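Local coordinates for high-affinity zinc uptake system protein znuA (Streptococcus suis, PDB 3MFQ) that binds zinc, and probably serves as the metal-capturing solute-binding component of a metal ion uptake transporter, at residues Met19-Leu23 with Ala24-Val28; Glu139-Gln142 with Ala143-Asp147; Gly263-Phe266 with Ile267-Tyr270. All coordinates share one frame; numbering follows the deposited sequence.

In the fold
The three contacts come one after another along the chain. Contact 1 closes helix 14-24 just ahead of strand 29-32, an outer strand of the four-stranded parallel sheet; contact 2 is a piece of the long helix 131-156; contact 3 opens the last helix, 266-281. Their centres lie 14 to 16 Å apart, and each touches the other two. Tyr141 of contact 2 is shared ground, packing on Gln22 and Leu23 of contact 1 and on Phe266 and Ile267 of contact 3, while Gln22 also meets Thr265. Three helices far apart in sequence are thus joined, and at contact 3 the Met269 side chain lies about 12 Å from the bound zinc ion.

Contact 1 (Met19-Leu23 with Ala24-Val28); sequences MVYQL and AGDEV
Val20 holds CG1 anti to its backbone N (chi1 176°), and this branch leans along the helix to meet CB of Ala24 and, nearly at a right angle, the CG2 branch of Val28. Val20 CG1 lies 3.7 Å from Val28 CG2 and 4.0 Å from Ala24 CB. Small, apolar groups suit this buried side, where Val20 and Ala24 also pack on Leu123 of helix 109-123. The outer side of the turn is different. Tyr21 lays its ring alongside the Asp26 side chain, and Asp26 OD1 comes to the ring edge in plane, 3.2 Å from Tyr21 CE1. Ring and carboxylate planes are 41° apart. An exposed position suits both polar groups.

The helix runs out through two backbone bonds: Ala24 N to Val20 O, modelled very short, and Gly25 N to Tyr21 O, which is weak. Gly25 then leaves helical geometry with phi 54°; it is the second residue of a type II' beta turn from Ala24 to Glu27, where positive phi suits glycine. Glu27 N returns to Ala24 O at 2.9 Å, closing that turn. This is the helix-to-strand turn of a beta-alpha-beta crossover, strand 8-11, helix 14-24, strand 29-32, with the two strands parallel neighbours in the sheet.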
loop_
_atom_site.group_PDB
_atom_site.type_symbol
_atom_site.label_atom_id
_atom_site.label_comp_id
_atom_site.label_asym_id
_atom_site.label_seq_id
_atom_site.Cartn_x
_atom_site.Cartn_y
_atom_site.Cartn_z
ATOM N N MET A 19 -11.349 -3.815 -3.560
ATOM C CA MET A 19 -11.813 -2.982 -4.660
ATOM C C MET A 19 -12.908 -3.667 -5.474
ATOM O O MET A 19 -14.020 -3.156 -5.583
ATOM C CB MET A 19 -10.634 -2.597 -5.562
ATOM C CG MET A 19 -10.987 -1.631 -6.690
ATOM S SD MET A 19 -9.542 -1.034 -7.592
ATOM C CE MET A 19 -8.808 -2.577 -8.111
ATOM N N VAL A 20 -12.592 -4.830 -6.037
ATOM C CA VAL A 20 -13.539 -5.550 -6.883
ATOM C C VAL A 20 -14.864 -5.802 -6.177
ATOM O O VAL A 20 -15.929 -5.594 -6.751
ATOM C CB VAL A 20 -12.967 -6.890 -7.368
ATOM C CG1 VAL A 20 -14.014 -7.655 -8.159
ATOM C CG2 VAL A 20 -11.740 -6.654 -8.216
ATOM N N TYR A 21 -14.800 -6.256 -4.934
ATOM C CA TYR A 21 -16.017 -6.468 -4.173
ATOM C C TYR A 21 -16.796 -5.168 -4.070
ATOM O O TYR A 21 -18.002 -5.137 -4.296
ATOM C CB TYR A 21 -15.716 -7.003 -2.777
ATOM C CG TYR A 21 -16.950 -7.114 -1.914
ATOM C CD1 TYR A 21 -17.892 -8.109 -2.143
ATOM C CD2 TYR A 21 -17.180 -6.224 -0.876
ATOM C CE1 TYR A 21 -19.026 -8.217 -1.358
ATOM C CE2 TYR A 21 -18.311 -6.324 -0.084
ATOM C CZ TYR A 21 -19.230 -7.323 -0.329
ATOM O OH TYR A 21 -20.356 -7.427 0.454
ATOM N N GLN A 22 -16.093 -4.094 -3.726
ATOM C CA GLN A 22 -16.716 -2.783 -3.600
ATOM C C GLN A 22 -17.448 -2.423 -4.883
ATOM O O GLN A 22 -18.521 -1.824 -4.855
ATOM C CB GLN A 22 -15.665 -1.717 -3.283
ATOM C CG GLN A 22 -14.951 -1.920 -1.956
ATOM C CD GLN A 22 -15.864 -1.725 -0.758
ATOM O OE1 GLN A 22 -16.858 -1.004 -0.830
ATOM N NE2 GLN A 22 -15.524 -2.364 0.354
ATOM N N LEU A 23 -16.861 -2.808 -6.009
ATOM C CA LEU A 23 -17.416 -2.474 -7.313
ATOM C C LEU A 23 -18.397 -3.534 -7.798
ATOM O O LEU A 23 -19.564 -3.240 -8.052
ATOM C CB LEU A 23 -16.291 -2.308 -8.336
ATOM C CG LEU A 23 -15.127 -1.403 -7.928
ATOM C CD1 LEU A 23 -14.028 -1.434 -8.978
ATOM C CD2 LEU A 23 -15.607 0.020 -7.683
ATOM N N ALA A 24 -17.917 -4.767 -7.920
ATOM C CA ALA A 24 -18.694 -5.847 -8.515
ATOM C C ALA A 24 -19.578 -6.570 -7.509
ATOM O O ALA A 24 -20.420 -7.383 -7.889
ATOM C CB ALA A 24 -17.769 -6.838 -9.208
ATOM N N GLY A 25 -19.387 -6.274 -6.229
ATOM C CA GLY A 25 -20.134 -6.944 -5.184
ATOM C C GLY A 25 -20.002 -8.449 -5.295
ATOM O O GLY A 25 -18.900 -8.976 -5.444
ATOM N N ASP A 26 -21.134 -9.140 -5.235
ATOM C CA ASP A 26 -21.142 -10.596 -5.292
ATOM C C ASP A 26 -21.374 -11.093 -6.712
ATOM O O ASP A 26 -21.690 -12.262 -6.922
ATOM C CB ASP A 26 -22.223 -11.159 -4.366
ATOM C CG ASP A 26 -22.033 -10.730 -2.921
ATOM O OD1 ASP A 26 -20.869 -10.614 -2.480
ATOM O OD2 ASP A 26 -23.048 -10.510 -2.223
ATOM N N GLU A 27 -21.209 -10.206 -7.688
ATOM C CA GLU A 27 -21.508 -10.543 -9.077
ATOM C C GLU A 27 -20.408 -11.366 -9.746
ATOM O O GLU A 27 -20.675 -12.103 -10.690
ATOM C CB GLU A 27 -21.803 -9.278 -9.890
ATOM C CG GLU A 27 -23.063 -8.534 -9.463
ATOM C CD GLU A 27 -24.342 -9.287 -9.796
ATOM O OE1 GLU A 27 -24.271 -10.296 -10.528
ATOM O OE2 GLU A 27 -25.422 -8.863 -9.329
ATOM N N VAL A 28 -19.177 -11.239 -9.263
ATOM C CA VAL A 28 -18.064 -12.012 -9.815
ATOM C C VAL A 28 -17.469 -12.935 -8.762
ATOM O O VAL A 28 -17.818 -12.850 -7.587
ATOM C CB VAL A 28 -16.942 -11.109 -10.356
ATOM C CG1 VAL A 28 -17.476 -10.186 -11.438
ATOM C CG2 VAL A 28 -16.316 -10.315 -9.225
#

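Contact 2 (Glu139-Gln142 with Ala143-Asp147); sequences EKYQ and AQLDD
Tyr141 and Leu145, four residues apart on one turn of the alpha-helix 131-156, form a CH-pi contact on the buried side of that helix. From CB, Leu145 can be followed outward. CB stands 3.3 Å from Gln142 O, beside the backbone. CG, placed anti to the carbonyl carbon (chi1 -65°), lies over one face of the Tyr141 ring, 4.2 Å from its centroid and 13° off the normal. Of the two methyls, CD1 meets the CD2-CE2 side of the ring, and CD2 reaches Tyr141 CZ at 3.8 Å. A branched leucine can thus spread over an aromatic face, and Phe266 of helix 266-281 packs on both residues.

Backbone bonds from residue i+4 to i hold the spacing. Leu145 N gives to Tyr141 O at 2.9 Å, Asp146 N to Gln142 O, and Gln144 N to Lys140 O. The exposed position of Asp146 suits a charged residue, and its OD2 forms a salt bridge with Lys113 of helix 109-123. Gln144 reaches out to the rim of the Tyr141 ring, its amide plane 77° from the ring, placing NE2 at the ring edge, in plane, 3.3 Å from Tyr141 CD1.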
loop_
_atom_site.group_PDB
_atom_site.type_symbol
_atom_site.label_atom_id
_atom_site.label_comp_id
_atom_site.label_asym_id
_atom_site.label_seq_id
_atom_site.Cartn_x
_atom_site.Cartn_y
_atom_site.Cartn_z
ATOM N N GLU A 139 -19.357 4.845 -8.920
ATOM C CA GLU A 139 -19.566 6.236 -8.540
ATOM C C GLU A 139 -19.689 6.390 -7.028
ATOM O O GLU A 139 -19.151 7.332 -6.448
ATOM C CB GLU A 139 -20.799 6.809 -9.236
ATOM C CG GLU A 139 -20.678 6.886 -10.743
ATOM C CD GLU A 139 -21.689 7.834 -11.352
ATOM O OE1 GLU A 139 -22.393 8.525 -10.584
ATOM O OE2 GLU A 139 -21.778 7.895 -12.596
ATOM N N LYS A 140 -20.393 5.457 -6.393
ATOM C CA LYS A 140 -20.580 5.499 -4.948
ATOM C C LYS A 140 -19.263 5.319 -4.197
ATOM O O LYS A 140 -19.064 5.903 -3.134
ATOM C CB LYS A 140 -21.584 4.436 -4.500
ATOM C CG LYS A 140 -21.777 4.379 -2.995
ATOM C CD LYS A 140 -22.701 3.242 -2.591
ATOM C CE LYS A 140 -22.840 3.158 -1.079
ATOM N NZ LYS A 140 -23.792 2.090 -0.670
ATOM N N TYR A 141 -18.364 4.510 -4.750
ATOM C CA TYR A 141 -17.074 4.277 -4.109
ATOM C C TYR A 141 -16.097 5.411 -4.405
ATOM O O TYR A 141 -15.275 5.768 -3.562
ATOM C CB TYR A 141 -16.485 2.927 -4.525
ATOM C CG TYR A 141 -15.241 2.538 -3.751
ATOM C CD1 TYR A 141 -15.262 2.443 -2.365
ATOM C CD2 TYR A 141 -14.049 2.254 -4.405
ATOM C CE1 TYR A 141 -14.130 2.086 -1.652
ATOM C CE2 TYR A 141 -12.911 1.896 -3.701
ATOM C CZ TYR A 141 -12.959 1.813 -2.326
ATOM O OH TYR A 141 -11.829 1.455 -1.629
ATOM N N GLN A 142 -16.187 5.978 -5.604
ATOM C CA GLN A 142 -15.376 7.140 -5.943
ATOM C C GLN A 142 -15.661 8.265 -4.958
ATOM O O GLN A 142 -14.744 8.901 -4.439
ATOM C CB GLN A 142 -15.661 7.608 -7.371
ATOM C CG GLN A 142 -15.145 6.680 -8.457
ATOM C CD GLN A 142 -13.631 6.694 -8.584
ATOM O OE1 GLN A 142 -13.076 6.177 -9.554
ATOM N NE2 GLN A 142 -12.957 7.288 -7.607
ATOM N N ALA A 143 -16.944 8.498 -4.703
ATOM C CA ALA A 143 -17.368 9.534 -3.773
ATOM C C ALA A 143 -16.897 9.222 -2.361
ATOM O O ALA A 143 -16.547 10.125 -1.605
ATOM C CB ALA A 143 -18.874 9.691 -3.806
ATOM N N GLN A 144 -16.901 7.942 -2.005
ATOM C CA GLN A 144 -16.434 7.522 -0.690
ATOM C C GLN A 144 -14.944 7.786 -0.551
ATOM O O GLN A 144 -14.463 8.129 0.530
ATOM C CB GLN A 144 -16.734 6.042 -0.454
ATOM C CG GLN A 144 -18.203 5.737 -0.246
ATOM C CD GLN A 144 -18.460 4.265 -0.016
ATOM O OE1 GLN A 144 -19.584 3.855 0.261
ATOM N NE2 GLN A 144 -17.411 3.460 -0.127
ATOM N N LEU A 145 -14.218 7.626 -1.652
ATOM C CA LEU A 145 -12.797 7.937 -1.678
ATOM C C LEU A 145 -12.603 9.444 -1.559
ATOM O O LEU A 145 -11.658 9.909 -0.924
ATOM C CB LEU A 145 -12.153 7.406 -2.959
ATOM C CG LEU A 145 -12.140 5.883 -3.129
ATOM C CD1 LEU A 145 -11.698 5.489 -4.529
ATOM C CD2 LEU A 145 -11.252 5.235 -2.082
ATOM N N ASP A 146 -13.510 10.204 -2.166
ATOM C CA ASP A 146 -13.494 11.660 -2.063
ATOM C C ASP A 146 -13.647 12.100 -0.609
ATOM O O ASP A 146 -12.821 12.848 -0.083
ATOM C CB ASP A 146 -14.614 12.272 -2.907
ATOM C CG ASP A 146 -14.463 11.973 -4.383
ATOM O OD1 ASP A 146 -15.470 12.052 -5.116
ATOM O OD2 ASP A 146 -13.336 11.656 -4.813
ATOM N N ASP A 147 -14.715 11.633 0.030
ATOM C CA ASP A 147 -14.972 11.936 1.432
ATOM C C ASP A 147 -13.777 11.530 2.283
ATOM O O ASP A 147 -13.398 12.233 3.219
ATOM C CB ASP A 147 -16.227 11.204 1.914
ATOM C CG ASP A 147 -17.450 11.523 1.072
ATOM O OD1 ASP A 147 -18.453 10.788 1.180
ATOM O OD2 ASP A 147 -17.410 12.505 0.301
#

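Contact 3 (Gly263-Phe266 with Ile267-Tyr270); sequences GDTF and IDMY
Thr265 accepts from helix 266-281 through two of its oxygens, as an N-cap residue does. The shorter link is Met269 N to Thr265 O, 2.8 Å; the capping bond, Asp268 N to Thr265 OG1, is just as straight but long and weak at 3.4 Å. The hydroxyl is brought there by chi1 73°, which sets OG1 between the backbone N and the carbonyl carbon. Threonine suits the place because its oxygen can accept from the first turn, where backbone N-H groups lack carbonyl partners from a preceding turn. Asp18 of helix 14-24 accepts a hydrogen bond from Phe266 N, and the Asp268 carboxylate lies near the helix start, where its charge would probably be favourable to the dipole.

Next comes Tyr270 N to Phe266 O, 2.9 Å. Beyond the backbone, the Phe266 and Tyr270 side chains leave the helix roughly parallel and form an offset edge-to-face pair, the edge of Tyr270 toward the face of Phe266, with centroids 5.5 Å apart and planes at 76°. Large flat rings fill this buried side, and Tyr112 stacks on Phe266. Met269, bent at chi2 and chi3, folds its flexible tip back so that CE lies 3.7 Å from Phe266 CD1. On the Tyr270 ring, the atom touching Phe266 most closely is CD2, 3.5 Å from Phe266 CZ.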
loop_
_atom_site.group_PDB
_atom_site.type_symbol
_atom_site.label_atom_id
_atom_site.label_comp_id
_atom_site.label_asym_id
_atom_site.label_seq_id
_atom_site.Cartn_x
_atom_site.Cartn_y
_atom_site.Cartn_z
ATOM N N GLY A 263 -8.325 -3.363 9.652
ATOM C CA GLY A 263 -7.785 -2.973 8.365
ATOM C C GLY A 263 -8.427 -3.784 7.257
ATOM O O GLY A 263 -7.865 -3.928 6.173
ATOM N N ASP A 264 -9.611 -4.317 7.546
ATOM C CA ASP A 264 -10.362 -5.160 6.620
ATOM C C ASP A 264 -10.393 -4.607 5.199
ATOM O O ASP A 264 -9.809 -5.185 4.284
ATOM C CB ASP A 264 -11.792 -5.340 7.132
ATOM C CG ASP A 264 -12.634 -6.195 6.219
ATOM O OD1 ASP A 264 -12.094 -7.168 5.651
ATOM O OD2 ASP A 264 -13.839 -5.896 6.076
ATOM N N THR A 265 -11.088 -3.490 5.017
ATOM C CA THR A 265 -11.216 -2.881 3.702
ATOM C C THR A 265 -10.176 -1.786 3.519
ATOM O O THR A 265 -9.435 -1.460 4.446
ATOM C CB THR A 265 -12.618 -2.288 3.487
ATOM O OG1 THR A 265 -12.762 -1.098 4.271
ATOM C CG2 THR A 265 -13.687 -3.292 3.892
ATOM N N PHE A 266 -10.133 -1.219 2.319
ATOM C CA PHE A 266 -9.135 -0.210 1.981
ATOM C C PHE A 266 -9.321 1.074 2.778
ATOM O O PHE A 266 -8.388 1.560 3.414
ATOM C CB PHE A 266 -9.167 0.093 0.482
ATOM C CG PHE A 266 -8.321 1.265 0.087
ATOM C CD1 PHE A 266 -6.961 1.117 -0.119
ATOM C CD2 PHE A 266 -8.886 2.520 -0.069
ATOM C CE1 PHE A 266 -6.179 2.199 -0.479
ATOM C CE2 PHE A 266 -8.112 3.605 -0.429
ATOM C CZ PHE A 266 -6.755 3.445 -0.634
ATOM N N ILE A 267 -10.529 1.623 2.738
ATOM C CA ILE A 267 -10.814 2.871 3.431
ATOM C C ILE A 267 -10.595 2.731 4.932
ATOM O O ILE A 267 -10.127 3.661 5.586
ATOM C CB ILE A 267 -12.248 3.357 3.162
ATOM C CG1 ILE A 267 -12.443 3.644 1.673
ATOM C CG2 ILE A 267 -12.552 4.600 3.981
ATOM C CD1 ILE A 267 -13.803 4.205 1.334
ATOM N N ASP A 268 -10.931 1.566 5.475
ATOM C CA ASP A 268 -10.725 1.306 6.896
ATOM C C ASP A 268 -9.243 1.150 7.211
ATOM O O ASP A 268 -8.754 1.671 8.211
ATOM C CB ASP A 268 -11.512 0.073 7.342
ATOM C CG ASP A 268 -13.010 0.315 7.358
ATOM O OD1 ASP A 268 -13.426 1.487 7.238
ATOM O OD2 ASP A 268 -13.774 -0.663 7.492
ATOM N N MET A 269 -8.527 0.438 6.348
ATOM C CA MET A 269 -7.085 0.315 6.487
ATOM C C MET A 269 -6.458 1.700 6.492
ATOM O O MET A 269 -5.486 1.954 7.197
ATOM C CB MET A 269 -6.507 -0.524 5.346
ATOM C CG MET A 269 -4.987 -0.564 5.299
ATOM S SD MET A 269 -4.250 0.883 4.512
ATOM C CE MET A 269 -4.815 0.679 2.826
ATOM N N TYR A 270 -7.027 2.597 5.699
ATOM C CA TYR A 270 -6.514 3.954 5.592
ATOM C C TYR A 270 -6.717 4.722 6.889
ATOM O O TYR A 270 -5.782 5.320 7.426
ATOM C CB TYR A 270 -7.226 4.687 4.462
ATOM C CG TYR A 270 -6.328 5.574 3.648
ATOM C CD1 TYR A 270 -5.705 6.673 4.218
ATOM C CD2 TYR A 270 -6.107 5.318 2.300
ATOM C CE1 TYR A 270 -4.887 7.483 3.475
ATOM C CE2 TYR A 270 -5.287 6.132 1.548
ATOM C CZ TYR A 270 -4.679 7.214 2.142
ATOM O OH TYR A 270 -3.858 8.038 1.409
#